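Local atomic coordinates of TOG array regulator of axonemal microtubules protein 1 (Mus musculus, PDB entry 5DN7), a protein that binds microtubules and promotes their polymerization through its TOG domains, takes part in ciliogenesis and is required for regulating cilium length. Residues Leu250-Leu253 and Val259-Ala262; Cys168-Leu171 and Asp177-Leu180; Gln125-Ile130 and His155-Glu160. One frame throughout, in Å; residues are numbered along the deposited sequence.

Contact 1. Residues Leu250-Leu253 and Val259-Ala262; sequences LPRL and VEYA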
# COMPACT_ATOMS: atom_id res chain seq x y z
N LEU A 250 -18.02 1.20 11.64
CA LEU A 250 -16.96 0.83 10.72
C LEU A 250 -15.97 1.97 10.59
O LEU A 250 -16.34 3.12 10.80
CB LEU A 250 -17.55 0.48 9.35
CG LEU A 250 -18.43 -0.77 9.30
CD1 LEU A 250 -19.23 -0.75 8.02
CD2 LEU A 250 -17.56 -2.03 9.39
N PRO A 251 -14.71 1.66 10.23
CA PRO A 251 -13.77 2.74 9.91
C PRO A 251 -14.22 3.42 8.62
O PRO A 251 -15.13 2.92 7.96
CB PRO A 251 -12.44 2.00 9.72
CG PRO A 251 -12.87 0.69 9.14
CD PRO A 251 -14.14 0.33 9.91
N ARG A 252 -13.61 4.54 8.27
CA ARG A 252 -13.97 5.27 7.06
C ARG A 252 -12.70 5.78 6.45
O ARG A 252 -11.64 5.73 7.10
CB ARG A 252 -14.92 6.45 7.36
CG ARG A 252 -14.28 7.53 8.26
CD ARG A 252 -15.22 8.73 8.47
NE ARG A 252 -15.56 9.38 7.21
CZ ARG A 252 -14.81 10.31 6.62
NH1 ARG A 252 -13.68 10.69 7.19
NH2 ARG A 252 -15.19 10.85 5.48
N LEU A 253 -12.81 6.31 5.24
CA LEU A 253 -11.67 6.87 4.54
C LEU A 253 -11.72 8.38 4.51
O LEU A 253 -12.76 8.96 4.23
CB LEU A 253 -11.61 6.37 3.10
CG LEU A 253 -11.30 4.90 2.86
CD1 LEU A 253 -11.22 4.67 1.37
CD2 LEU A 253 -9.99 4.52 3.54
N VAL A 259 -7.16 5.81 6.49
CA VAL A 259 -8.17 5.15 7.29
C VAL A 259 -8.32 5.82 8.65
O VAL A 259 -7.35 5.98 9.39
CB VAL A 259 -7.85 3.65 7.49
CG1 VAL A 259 -8.88 2.99 8.41
CG2 VAL A 259 -7.79 2.91 6.15
N GLU A 260 -9.54 6.19 8.99
CA GLU A 260 -9.88 6.60 10.34
C GLU A 260 -10.62 5.46 11.02
O GLU A 260 -11.57 4.93 10.45
CB GLU A 260 -10.74 7.86 10.34
CG GLU A 260 -10.05 9.08 9.78
CD GLU A 260 -10.98 10.29 9.73
OE1 GLU A 260 -12.22 10.10 9.68
OE2 GLU A 260 -10.47 11.44 9.78
N TYR A 261 -10.21 5.11 12.23
CA TYR A 261 -10.79 3.97 12.92
C TYR A 261 -12.09 4.34 13.60
O TYR A 261 -12.30 5.48 14.00
CB TYR A 261 -9.80 3.40 13.97
CG TYR A 261 -8.59 2.69 13.40
CD1 TYR A 261 -8.20 2.87 12.07
CD2 TYR A 261 -7.86 1.82 14.18
CE1 TYR A 261 -7.09 2.21 11.56
CE2 TYR A 261 -6.75 1.17 13.69
CZ TYR A 261 -6.37 1.37 12.38
OH TYR A 261 -5.27 0.69 11.90
N ALA A 262 -12.96 3.35 13.76
CA ALA A 262 -14.26 3.59 14.37
C ALA A 262 -14.17 3.63 15.88
O ALA A 262 -14.90 4.37 16.54
CB ALA A 262 -15.26 2.52 13.93

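Contact 2. Residues Cys168-Leu171 and Asp177-Leu180; sequences CSLL and DFDL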
# COMPACT_ATOMS: atom_id res chain seq x y z
N CYS A 168 -8.46 0.15 3.45
CA CYS A 168 -8.73 1.16 2.44
C CYS A 168 -9.34 0.53 1.17
O CYS A 168 -10.36 1.00 0.63
CB CYS A 168 -7.42 1.89 2.15
SG CYS A 168 -7.53 3.14 0.86
N SER A 169 -8.70 -0.54 0.72
CA SER A 169 -9.15 -1.32 -0.42
C SER A 169 -10.60 -1.82 -0.26
O SER A 169 -11.42 -1.67 -1.17
CB SER A 169 -8.20 -2.52 -0.62
OG SER A 169 -8.24 -2.99 -1.95
N LEU A 170 -10.91 -2.39 0.89
CA LEU A 170 -12.21 -2.99 1.12
C LEU A 170 -13.29 -1.91 1.28
O LEU A 170 -14.47 -2.19 1.09
CB LEU A 170 -12.20 -3.87 2.36
CG LEU A 170 -11.44 -5.19 2.28
CD1 LEU A 170 -10.92 -5.58 3.68
CD2 LEU A 170 -12.39 -6.27 1.72
N LEU A 171 -12.88 -0.70 1.64
CA LEU A 171 -13.82 0.41 1.70
C LEU A 171 -13.95 1.16 0.35
O LEU A 171 -14.83 1.99 0.18
CB LEU A 171 -13.41 1.42 2.79
CG LEU A 171 -13.52 1.03 4.28
CD1 LEU A 171 -12.85 2.07 5.17
CD2 LEU A 171 -14.98 0.87 4.67
N ASP A 177 -15.36 -7.84 -5.73
CA ASP A 177 -14.01 -7.71 -6.28
C ASP A 177 -12.98 -8.49 -5.44
O ASP A 177 -11.83 -8.62 -5.83
CB ASP A 177 -13.59 -6.24 -6.34
CG ASP A 177 -14.30 -5.48 -7.44
OD1 ASP A 177 -15.18 -6.08 -8.09
OD2 ASP A 177 -14.00 -4.27 -7.64
N PHE A 178 -13.42 -9.01 -4.30
CA PHE A 178 -12.52 -9.68 -3.37
C PHE A 178 -12.88 -11.13 -3.15
O PHE A 178 -14.06 -11.51 -3.16
CB PHE A 178 -12.52 -8.97 -2.00
CG PHE A 178 -12.05 -7.56 -2.05
CD1 PHE A 178 -10.69 -7.27 -2.06
CD2 PHE A 178 -12.96 -6.52 -2.12
CE1 PHE A 178 -10.25 -5.97 -2.11
CE2 PHE A 178 -12.52 -5.20 -2.16
CZ PHE A 178 -11.17 -4.92 -2.16
N ASP A 179 -11.86 -11.93 -2.92
CA ASP A 179 -12.01 -13.27 -2.36
C ASP A 179 -11.93 -13.12 -0.84
O ASP A 179 -10.84 -13.14 -0.25
CB ASP A 179 -10.93 -14.22 -2.89
CG ASP A 179 -11.15 -15.66 -2.47
OD1 ASP A 179 -11.83 -15.91 -1.46
OD2 ASP A 179 -10.63 -16.55 -3.18
N LEU A 180 -13.09 -12.93 -0.21
CA LEU A 180 -13.09 -12.54 1.19
C LEU A 180 -12.62 -13.62 2.18
O LEU A 180 -11.97 -13.28 3.17
CB LEU A 180 -14.49 -12.04 1.59
CG LEU A 180 -15.00 -10.80 0.86
CD1 LEU A 180 -16.43 -10.60 1.26
CD2 LEU A 180 -14.16 -9.55 1.17

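Contact 3. Residues Gln125-Ile130 and His155-Glu160; sequences QEYMKI and HSRVRE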
# COMPACT_ATOMS: atom_id res chain seq x y z
N GLN A 125 0.77 10.15 2.25
CA GLN A 125 -0.03 10.74 1.18
C GLN A 125 0.39 10.16 -0.17
O GLN A 125 -0.45 9.65 -0.96
CB GLN A 125 0.11 12.26 1.13
CG GLN A 125 -0.80 13.02 2.06
CD GLN A 125 -0.49 14.51 2.10
OE1 GLN A 125 0.47 14.97 1.47
NE2 GLN A 125 -1.27 15.27 2.86
N GLU A 126 1.69 10.24 -0.44
CA GLU A 126 2.13 9.75 -1.74
C GLU A 126 1.97 8.23 -1.92
O GLU A 126 1.51 7.77 -2.99
CB GLU A 126 3.57 10.16 -2.01
CG GLU A 126 3.73 11.68 -2.04
CD GLU A 126 2.84 12.34 -3.08
OE1 GLU A 126 2.61 11.73 -4.15
OE2 GLU A 126 2.36 13.47 -2.84
N TYR A 127 2.30 7.43 -0.91
CA TYR A 127 2.19 6.00 -1.20
C TYR A 127 0.73 5.53 -1.23
O TYR A 127 0.41 4.58 -1.94
CB TYR A 127 3.05 5.14 -0.26
CG TYR A 127 2.72 5.04 1.21
CD1 TYR A 127 1.53 4.47 1.66
CD2 TYR A 127 3.67 5.42 2.17
CE1 TYR A 127 1.27 4.34 3.03
CE2 TYR A 127 3.43 5.29 3.52
CZ TYR A 127 2.23 4.75 3.95
OH TYR A 127 2.01 4.63 5.30
N MET A 128 -0.16 6.20 -0.51
CA MET A 128 -1.58 5.87 -0.63
C MET A 128 -2.08 6.20 -2.04
O MET A 128 -2.86 5.41 -2.65
CB MET A 128 -2.42 6.60 0.42
CG MET A 128 -2.30 6.06 1.86
SD MET A 128 -2.42 4.25 1.99
CE MET A 128 -3.97 3.89 1.15
N LYS A 129 -1.65 7.35 -2.57
CA LYS A 129 -1.97 7.64 -3.98
C LYS A 129 -1.52 6.51 -4.90
O LYS A 129 -2.31 6.00 -5.74
CB LYS A 129 -1.34 8.96 -4.44
CG LYS A 129 -2.00 10.22 -3.89
CD LYS A 129 -1.08 11.41 -4.14
CE LYS A 129 -1.68 12.69 -3.62
NZ LYS A 129 -0.60 13.71 -3.47
N ILE A 130 -0.27 6.10 -4.72
CA ILE A 130 0.25 5.02 -5.57
C ILE A 130 -0.58 3.73 -5.46
O ILE A 130 -1.03 3.19 -6.47
CB ILE A 130 1.72 4.73 -5.27
CG1 ILE A 130 2.57 5.91 -5.71
CG2 ILE A 130 2.17 3.51 -6.04
CD1 ILE A 130 3.86 6.05 -4.96
N HIS A 155 9.64 -5.04 10.04
CA HIS A 155 9.25 -3.73 10.60
C HIS A 155 7.74 -3.70 10.87
O HIS A 155 6.94 -3.87 9.95
CB HIS A 155 9.65 -2.60 9.65
CG HIS A 155 9.80 -1.27 10.34
ND1 HIS A 155 8.78 -0.68 11.06
CD2 HIS A 155 10.84 -0.40 10.41
CE1 HIS A 155 9.19 0.47 11.54
NE2 HIS A 155 10.44 0.67 11.15
N SER A 156 7.35 -3.52 12.12
CA SER A 156 5.94 -3.55 12.47
C SER A 156 5.09 -2.41 11.83
O SER A 156 3.88 -2.58 11.64
CB SER A 156 5.77 -3.53 14.00
OG SER A 156 6.34 -2.39 14.58
N ARG A 157 5.70 -1.29 11.45
CA ARG A 157 4.91 -0.27 10.75
C ARG A 157 4.54 -0.73 9.34
O ARG A 157 3.47 -0.39 8.83
CB ARG A 157 5.63 1.08 10.68
CG ARG A 157 4.69 2.18 10.14
CD ARG A 157 5.34 3.54 10.00
NE ARG A 157 5.02 4.15 8.72
CZ ARG A 157 3.88 4.78 8.45
NH1 ARG A 157 2.95 4.90 9.39
NH2 ARG A 157 3.67 5.30 7.24
N VAL A 158 5.42 -1.52 8.71
CA VAL A 158 5.11 -2.12 7.42
C VAL A 158 3.88 -3.00 7.56
O VAL A 158 2.96 -2.88 6.77
CB VAL A 158 6.30 -2.95 6.87
CG1 VAL A 158 5.86 -3.82 5.69
CG2 VAL A 158 7.43 -2.03 6.47
N ARG A 159 3.87 -3.86 8.57
CA ARG A 159 2.74 -4.76 8.79
C ARG A 159 1.45 -3.97 9.04
O ARG A 159 0.38 -4.26 8.44
CB ARG A 159 3.05 -5.71 9.97
CG ARG A 159 4.37 -6.51 9.76
CD ARG A 159 4.44 -7.78 10.60
NE ARG A 159 4.36 -7.53 12.03
CZ ARG A 159 5.39 -7.13 12.79
NH1 ARG A 159 6.58 -6.91 12.26
NH2 ARG A 159 5.21 -6.95 14.10
N GLU A 160 1.55 -2.98 9.92
CA GLU A 160 0.43 -2.11 10.26
C GLU A 160 -0.19 -1.47 9.01
O GLU A 160 -1.39 -1.54 8.81
CB GLU A 160 0.88 -1.02 11.23
CG GLU A 160 -0.28 -0.32 11.93
CD GLU A 160 0.12 1.01 12.61
OE1 GLU A 160 1.30 1.19 13.01
OE2 GLU A 160 -0.78 1.87 12.76

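Contact 1. Residues Leu250-Leu253 and Val259-Ala262
A short antiparallel beta hairpin, following helix 237-246 in the TOG 2 region of the protein and laid against the helices of its HEAT-repeat solenoid, joins Leu250-Leu253 to Val259-Ala262. Its one hydrogen-bonded pair is Arg252 with Glu260: Arg252 N donates to Glu260 O at 3.0 Å, and Glu260 N returns the bond to Arg252 O at 2.9 Å. Leu253 and Val259 form the neighbouring non-hydrogen-bonded pair, and Val259 CA adds a CA-H...O contact to Arg252 O.

The two faces of the hairpin differ in character. On one, Arg252 and Glu260 run alongside each other and close a salt bridge from NH1 to OE1 at 2.9 Å. The carboxylate sits at the guanidinium edge, and OE1 lies almost in the guanidinium plane, but NH1 meets that oxygen from above the carboxylate plane, and the two flat groups are turned 59° apart. With CG between backbone N and carbonyl carbon (chi1 63°), the arginine chain passes CG and CD alongside OE1, and the bend at chi3 turns the guanidinium back so that NH1 meets it. This pair is exposed, so solvent probably weakens its charge attraction.

The other face is apolar and turned to the solenoid. Val259 uses both branches there: CG2 meets Leu253 CD2 at 3.8 Å, while CG1 lies against Pro251 CB at 3.9 Å. Beneath them Ile167 of helix 156-172 touches both Pro251 and Val259, and Leu253 rests on Cys168 and Thr172. Further along, Tyr261 turns away from the other strand and hydrogen-bonds through OH to Asn164, and Ala262 N is bound by Glu204 of helix 196-213. At this open end of the hairpin the Ala262 methyl, CB, packs 3.4 Å from Leu250 O.

Contact 2. Residues Cys168-Leu171 and Asp177-Leu180
Ser169 O lies 3.4 Å from Phe178 CZ, at the edge of the aromatic ring and near its plane, where the end of helix 156-172 meets the loop leading into helix 180-187. This is packing of helix 156-172 against that loop and the first residue of helix 180-187 in a HEAT-repeat solenoid, across the predicted junction of HEAT 7 and HEAT 8. Ser169 OG comes to the same edge, in the ring plane, 3.5 Å from Phe178 CZ and almost as near to CE1. The hydroxyl is buried here and has no hydrogen-bonding partner in the model, so a ring edge, with its slightly positive hydrogens, is probably all that offsets its polarity.

Leu170 comes to the ring from a different direction. Its CD2 methyl stands over the centre of one face, a CH-pi contact 3.9 Å from the Phe178 centroid and only 11° off the ring normal. Phe178 points toward the helix, and with CG anti to its own carbonyl carbon (chi1 -62°) the ring slides in flat beneath this methyl while its far end reaches Ser169.

Pro140 and Leu144 of helix 140-148 also touch Phe178, and Leu183 of the following helix packs on both Phe178 and Leu170. Leu180 turns back toward the same leucine, its CD2 lying 3.8 Å from Leu170 CD2.

Contact 3. Residues Gln125-Ile130 and His155-Glu160
Tyr127 sets CG between its backbone N and carbonyl carbon (chi1 67°), which throws the ring across toward Arg157, whose own CG is anti to the backbone N (chi1 -171°) before the chain bends at chi3. The two side chains bridge helices 121-138 and 156-172, one in predicted HEAT 6 and the other in HEAT 7 of the TOG solenoid, with CA atoms at their nearest still 12.2 Å apart between Tyr127 and Val158. It is a slender contact made by these two residues alone.

Arg157 NH2 arrives at the phenol end of the ring, in the ring plane, with the guanidinium turned 51° from it. In the conformer given, NH2 lies 2.6 Å from Tyr127 OH, but the angle is too poor for a hydrogen bond, and Arg157 has a second conformer; the close approach is therefore doubtful as a bond. The hydroxyl's established partner is Glu161 OE1, one turn further along Arg157's helix. A phenylalanine in place of Tyr127 would probably leave Glu161 without this hydroxyl mate and the guanidinium facing a bare ring edge.

Arg157 NE also makes a weak bond to Leu116 O, while Leu116 touches the Tyr127 side chain. The start of Arg157's helix is fixed by its N-cap, His155: Arg157 N donates to His155 ND1 at 3.2 Å, lying in the plane of the imidazole.

In the fold
Along the chain the contacts come in series: contact 3 closes first, then contact 2, then contact 1. Helix 156-172 ties them together. Contact 3 uses its beginning and contact 2 its end, their centres about 17 Å apart, yet they touch where Cys168 SG meets Met128 CE at 3.6 Å. The hairpin of contact 1 folds back onto the same helix, about 15 Å from contact 2 between centres: Leu253 CD2 lies 3.8 Å from Cys168 CA, and Leu171 CD1 packs under Pro251 and Arg252. Contacts 2 and 3 join successive predicted HEAT repeats, whereas contact 1 lays the C-terminal segment across helices of TOG 2, a region especially important for promoting microtubule polymerization.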